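Local coordinates for succinate-semialdehyde dehydrogenase (NAD(P)(+)) (Marinobacter aquaeolei, PDB 3RH9), which probably oxidises succinate semialdehyde to succinate with a nicotinamide cofactor, as a member of the aldehyde dehydrogenase family, at residues L84-E98 and E185-M197. Sequence-based numbering, arbitrary orientation.
Sequences LKENREEIGRILCME and ETPLTMIAFFSVM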
loop_
_atom_site.group_PDB
_atom_site.type_symbol
_atom_site.label_atom_id
_atom_site.label_comp_id
_atom_site.label_asym_id
_atom_site.label_seq_id
_atom_site.Cartn_x
_atom_site.Cartn_y
_atom_site.Cartn_z
ATOM N N LEU A 84 15.658 25.409 4.808
ATOM C CA LEU A 84 16.582 24.443 5.374
ATOM C C LEU A 84 18.019 24.865 5.083
ATOM O O LEU A 84 18.824 25.010 5.993
ATOM C CB LEU A 84 16.312 23.038 4.843
ATOM C CG LEU A 84 15.040 22.407 5.409
ATOM C CD1 LEU A 84 14.635 21.205 4.570
ATOM C CD2 LEU A 84 15.209 22.032 6.882
ATOM N N LYS A 85 18.331 25.091 3.812
ATOM C CA LYS A 85 19.710 25.334 3.420
ATOM C C LYS A 85 20.300 26.530 4.165
ATOM O O LYS A 85 21.489 26.537 4.511
ATOM C CB LYS A 85 19.820 25.528 1.907
ATOM C CG LYS A 85 19.728 24.252 1.068
ATOM C CD LYS A 85 19.818 24.598 -0.420
ATOM C CE LYS A 85 19.298 23.462 -1.309
ATOM N NZ LYS A 85 19.410 23.777 -2.769
ATOM N N GLU A 86 19.460 27.535 4.412
ATOM C CA GLU A 86 19.877 28.746 5.106
ATOM C C GLU A 86 20.169 28.524 6.573
ATOM O O GLU A 86 21.107 29.098 7.115
ATOM C CB GLU A 86 18.790 29.797 5.024
ATOM C CG GLU A 86 18.505 30.255 3.633
ATOM C CD GLU A 86 17.420 31.281 3.633
ATOM O OE1 GLU A 86 17.354 32.034 4.627
ATOM O OE2 GLU A 86 16.632 31.325 2.658
ATOM N N ASN A 87 19.339 27.725 7.228
ATOM C CA ASN A 87 19.492 27.505 8.652
ATOM C C ASN A 87 20.173 26.183 8.887
ATOM O O ASN A 87 19.917 25.500 9.874
ATOM C CB ASN A 87 18.140 27.561 9.348
ATOM C CG ASN A 87 17.399 28.837 9.042
ATOM O OD1 ASN A 87 17.363 29.759 9.859
ATOM N ND2 ASN A 87 16.826 28.913 7.850
ATOM N N ARG A 88 21.062 25.849 7.963
ATOM C CA ARG A 88 21.703 24.550 7.910
ATOM C C ARG A 88 22.727 24.326 9.030
ATOM O O ARG A 88 22.991 23.194 9.432
ATOM C CB ARG A 88 22.339 24.384 6.527
ATOM C CG ARG A 88 23.666 23.695 6.520
ATOM C CD ARG A 88 24.414 23.956 5.239
ATOM N NE ARG A 88 25.829 23.795 5.513
ATOM C CZ ARG A 88 26.495 22.646 5.420
ATOM N NH1 ARG A 88 25.882 21.536 5.012
ATOM N NH2 ARG A 88 27.791 22.613 5.721
ATOM N N GLU A 89 23.292 25.400 9.556
ATOM C CA GLU A 89 24.317 25.231 10.565
ATOM C C GLU A 89 23.743 25.220 11.976
ATOM O O GLU A 89 24.257 24.514 12.849
ATOM C CB GLU A 89 25.416 26.283 10.408
ATOM C CG GLU A 89 26.207 26.560 11.668
ATOM C CD GLU A 89 27.388 27.475 11.423
ATOM O OE1 GLU A 89 27.930 27.452 10.296
ATOM O OE2 GLU A 89 27.780 28.206 12.360
ATOM N N GLU A 90 22.673 25.978 12.202
ATOM C CA GLU A 90 22.053 26.028 13.532
ATOM C C GLU A 90 21.130 24.840 13.798
ATOM O O GLU A 90 20.936 24.429 14.950
ATOM C CB GLU A 90 21.299 27.342 13.739
ATOM C CG GLU A 90 20.503 27.404 15.033
ATOM C CD GLU A 90 21.370 27.360 16.290
ATOM O OE1 GLU A 90 20.808 27.380 17.409
ATOM O OE2 GLU A 90 22.615 27.313 16.164
ATOM N N ILE A 91 20.553 24.294 12.731
ATOM C CA ILE A 91 19.756 23.079 12.849
ATOM C C ILE A 91 20.715 21.912 13.050
ATOM O O ILE A 91 20.512 21.069 13.918
ATOM C CB ILE A 91 18.873 22.862 11.618
ATOM C CG1 ILE A 91 17.768 23.911 11.586
ATOM C CG2 ILE A 91 18.285 21.469 11.627
ATOM C CD1 ILE A 91 16.971 23.904 10.339
ATOM N N GLY A 92 21.777 21.895 12.253
ATOM C CA GLY A 92 22.885 20.986 12.477
ATOM C C GLY A 92 23.383 21.005 13.915
ATOM O O GLY A 92 23.767 19.971 14.449
ATOM N N ARG A 93 23.372 22.173 14.556
ATOM C CA ARG A 93 23.844 22.274 15.940
ATOM C C ARG A 93 22.906 21.540 16.871
ATOM O O ARG A 93 23.318 20.641 17.606
ATOM C CB ARG A 93 23.971 23.727 16.391
ATOM C CG ARG A 93 24.857 23.894 17.611
ATOM C CD ARG A 93 24.982 25.348 18.045
ATOM N NE ARG A 93 23.687 25.924 18.417
ATOM C CZ ARG A 93 23.300 26.180 19.663
ATOM N NH1 ARG A 93 24.115 25.926 20.676
ATOM N NH2 ARG A 93 22.100 26.702 19.895
ATOM N N ILE A 94 21.641 21.935 16.830
ATOM C CA ILE A 94 20.607 21.297 17.632
ATOM C C ILE A 94 20.516 19.790 17.357
ATOM O O ILE A 94 20.252 18.993 18.256
ATOM C CB ILE A 94 19.241 21.965 17.381
ATOM C CG1 ILE A 94 19.306 23.439 17.786
ATOM C CG2 ILE A 94 18.149 21.258 18.147
ATOM C CD1 ILE A 94 18.335 24.327 17.048
ATOM N N LEU A 95 20.739 19.398 16.111
ATOM C CA LEU A 95 20.668 17.999 15.765
ATOM C C LEU A 95 21.793 17.276 16.498
ATOM O O LEU A 95 21.584 16.268 17.185
ATOM C CB LEU A 95 20.822 17.830 14.260
ATOM C CG LEU A 95 20.262 16.530 13.690
ATOM C CD1 LEU A 95 19.868 16.706 12.237
ATOM C CD2 LEU A 95 21.256 15.387 13.850
ATOM N N CYS A 96 22.991 17.821 16.352
ATOM C CA CYS A 96 24.178 17.252 16.951
ATOM C C CYS A 96 23.992 16.995 18.442
ATOM O O CYS A 96 24.325 15.917 18.958
ATOM C CB CYS A 96 25.349 18.203 16.749
ATOM S SG CYS A 96 26.849 17.652 17.539
HETATM N N MSE A 97 23.464 17.990 19.143
HETATM C CA MSE A 97 23.433 17.910 20.589
HETATM C C MSE A 97 22.430 16.908 21.119
HETATM O O MSE A 97 22.665 16.305 22.165
HETATM C CB MSE A 97 23.205 19.279 21.206
HETATM C CG MSE A 97 24.473 20.111 21.231
HETATM SE SE MSE A 97 24.120 22.011 21.494
HETATM C CE MSE A 97 25.981 22.660 21.534
ATOM N N GLU A 98 21.322 16.718 20.411
ATOM C CA GLU A 98 20.281 15.822 20.911
ATOM C C GLU A 98 20.443 14.380 20.415
ATOM O O GLU A 98 20.045 13.439 21.091
ATOM C CB GLU A 98 18.882 16.367 20.598
ATOM C CG GLU A 98 18.541 16.378 19.134
ATOM C CD GLU A 98 17.144 16.929 18.870
ATOM O OE1 GLU A 98 16.393 17.159 19.850
ATOM O OE2 GLU A 98 16.798 17.134 17.685
ATOM N N GLU A 185 13.329 11.560 21.834
ATOM C CA GLU A 185 14.781 11.676 21.943
ATOM C C GLU A 185 15.311 12.835 21.104
ATOM O O GLU A 185 16.396 13.359 21.368
ATOM C CB GLU A 185 15.473 10.382 21.491
ATOM C CG GLU A 185 15.243 9.166 22.397
ATOM C CD GLU A 185 13.943 8.398 22.085
ATOM O OE1 GLU A 185 13.231 8.761 21.109
ATOM O OE2 GLU A 185 13.647 7.420 22.821
ATOM N N THR A 186 14.552 13.220 20.079
ATOM C CA THR A 186 14.995 14.273 19.164
ATOM C C THR A 186 13.883 15.208 18.695
ATOM O O THR A 186 13.637 15.327 17.499
ATOM C CB THR A 186 15.707 13.676 17.936
ATOM O OG1 THR A 186 14.940 12.571 17.439
ATOM C CG2 THR A 186 17.117 13.204 18.307
ATOM N N PRO A 187 13.229 15.899 19.637
ATOM C CA PRO A 187 12.144 16.817 19.293
ATOM C C PRO A 187 12.660 18.191 18.860
ATOM O O PRO A 187 11.953 18.922 18.177
ATOM C CB PRO A 187 11.389 16.969 20.610
ATOM C CG PRO A 187 12.208 16.270 21.655
ATOM C CD PRO A 187 13.519 15.934 21.076
ATOM N N LEU A 188 13.878 18.540 19.250
ATOM C CA LEU A 188 14.343 19.912 19.086
ATOM C C LEU A 188 14.659 20.248 17.638
ATOM O O LEU A 188 14.547 21.403 17.216
ATOM C CB LEU A 188 15.560 20.198 19.974
ATOM C CG LEU A 188 15.461 19.729 21.430
ATOM C CD1 LEU A 188 16.820 19.838 22.090
ATOM C CD2 LEU A 188 14.379 20.490 22.204
ATOM N N THR A 189 15.071 19.247 16.875
ATOM C CA THR A 189 15.370 19.493 15.484
ATOM C C THR A 189 14.032 19.803 14.852
ATOM O O THR A 189 13.927 20.660 13.981
ATOM C CB THR A 189 16.054 18.289 14.820
ATOM O OG1 THR A 189 17.360 18.143 15.374
ATOM C CG2 THR A 189 16.213 18.502 13.339
HETATM N N MSE A 190 13.001 19.110 15.326
HETATM C CA MSE A 190 11.669 19.283 14.782
HETATM C C MSE A 190 11.166 20.685 15.104
HETATM O O MSE A 190 10.619 21.389 14.244
HETATM C CB MSE A 190 10.709 18.223 15.329
HETATM C CG MSE A 190 9.447 18.088 14.489
HETATM SE SE MSE A 190 9.938 17.631 12.643
HETATM C CE MSE A 190 8.516 18.521 11.706
ATOM N N ILE A 191 11.354 21.089 16.351
ATOM C CA ILE A 191 10.936 22.415 16.745
ATOM C C ILE A 191 11.634 23.465 15.877
ATOM O O ILE A 191 10.995 24.394 15.383
ATOM C CB ILE A 191 11.149 22.654 18.249
ATOM C CG1 ILE A 191 10.226 21.732 19.039
ATOM C CG2 ILE A 191 10.836 24.091 18.598
ATOM C CD1 ILE A 191 10.408 21.817 20.510
ATOM N N ALA A 192 12.936 23.286 15.663
ATOM C CA ALA A 192 13.720 24.209 14.843
ATOM C C ALA A 192 13.177 24.303 13.423
ATOM O O ALA A 192 13.016 25.395 12.871
ATOM C CB ALA A 192 15.179 23.792 14.823
ATOM N N PHE A 193 12.895 23.146 12.839
ATOM C CA PHE A 193 12.249 23.057 11.538
ATOM C C PHE A 193 10.920 23.843 11.502
ATOM O O PHE A 193 10.678 24.627 10.577
ATOM C CB PHE A 193 12.026 21.590 11.174
ATOM C CG PHE A 193 11.589 21.382 9.768
ATOM C CD1 PHE A 193 12.096 22.170 8.752
ATOM C CD2 PHE A 193 10.677 20.390 9.454
ATOM C CE1 PHE A 193 11.691 21.972 7.435
ATOM C CE2 PHE A 193 10.270 20.181 8.144
ATOM C CZ PHE A 193 10.773 20.968 7.131
ATOM N N PHE A 194 10.067 23.643 12.503
ATOM C CA PHE A 194 8.803 24.357 12.535
ATOM C C PHE A 194 9.025 25.838 12.715
ATOM O O PHE A 194 8.323 26.647 12.121
ATOM C CB PHE A 194 7.857 23.801 13.596
ATOM C CG PHE A 194 6.929 22.764 13.066
ATOM C CD1 PHE A 194 5.657 23.103 12.664
ATOM C CD2 PHE A 194 7.340 21.461 12.917
ATOM C CE1 PHE A 194 4.792 22.154 12.158
ATOM C CE2 PHE A 194 6.474 20.508 12.409
ATOM C CZ PHE A 194 5.199 20.859 12.025
ATOM N N SER A 195 10.014 26.203 13.521
ATOM C CA SER A 195 10.363 27.610 13.650
ATOM C C SER A 195 10.728 28.198 12.288
ATOM O O SER A 195 10.288 29.301 11.953
ATOM C CB SER A 195 11.510 27.812 14.635
ATOM O OG SER A 195 11.826 29.188 14.732
ATOM N N VAL A 196 11.521 27.464 11.503
ATOM C CA VAL A 196 11.883 27.929 10.164
ATOM C C VAL A 196 10.680 28.018 9.217
ATOM O O VAL A 196 10.595 28.956 8.439
ATOM C CB VAL A 196 13.037 27.105 9.515
ATOM C CG1 VAL A 196 13.189 27.451 8.025
ATOM C CG2 VAL A 196 14.344 27.364 10.231
HETATM N N MSE A 197 9.755 27.061 9.286
HETATM C CA MSE A 197 8.578 27.061 8.402
HETATM C C MSE A 197 7.537 28.095 8.810
HETATM O O MSE A 197 6.706 28.524 8.005
HETATM C CB MSE A 197 7.900 25.692 8.388
HETATM C CG MSE A 197 8.655 24.633 7.630
HETATM SE SE MSE A 197 7.666 22.945 7.456
HETATM C CE MSE A 197 7.671 22.410 9.356
#
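The carboxylate of Glu98 meets the first turn of helix 188-197 and takes three hydrogen bonds there. Its OE1 receives Leu188 N at 2.9 Å through the syn lone pair. OE2 is shared by Thr189 N (2.8 Å) on the syn side and Thr189 OG1 (2.6 Å) on the anti side, both from the same face of the carboxylate plane. CG of Glu98 lies between its backbone N and carbonyl carbon (chi1 68°), and the extended chain beyond carries the acid across Thr186, whose CG2 packs on CG at 3.6 Å. Glutamate suits this buried place: it satisfies amides that a helix start leaves without carbonyl partners, and the positive end of the helix dipole would probably favour its ionised form.

Packing runs on along helix 188-197. The methyl of Thr189 turns to Ile91 while its hydroxyl serves the acid. Ala192, with only a methyl to accommodate, meets Ile94 CD1 at 3.9 Å and Ile91 CG1. Val196 CG2 lies alongside the amide of Asn87, whose ND2 bonds Gly83 O. Past the break at Asn87, Leu84 CD2 of the preceding helix reaches Phe193 CE1 obliquely at 3.6 Å.

With axes 8.9 Å apart at 161°, helices 88-98 and 188-197 pack antiparallel, Thr189 a knob among Ile91, Ile94, Leu95 and Glu98. Helix 188-197 links parallel strands 178-181 and 207-209, a beta-alpha-beta crossover of the Rossmann-like cofactor domain typical of aldehyde dehydrogenases.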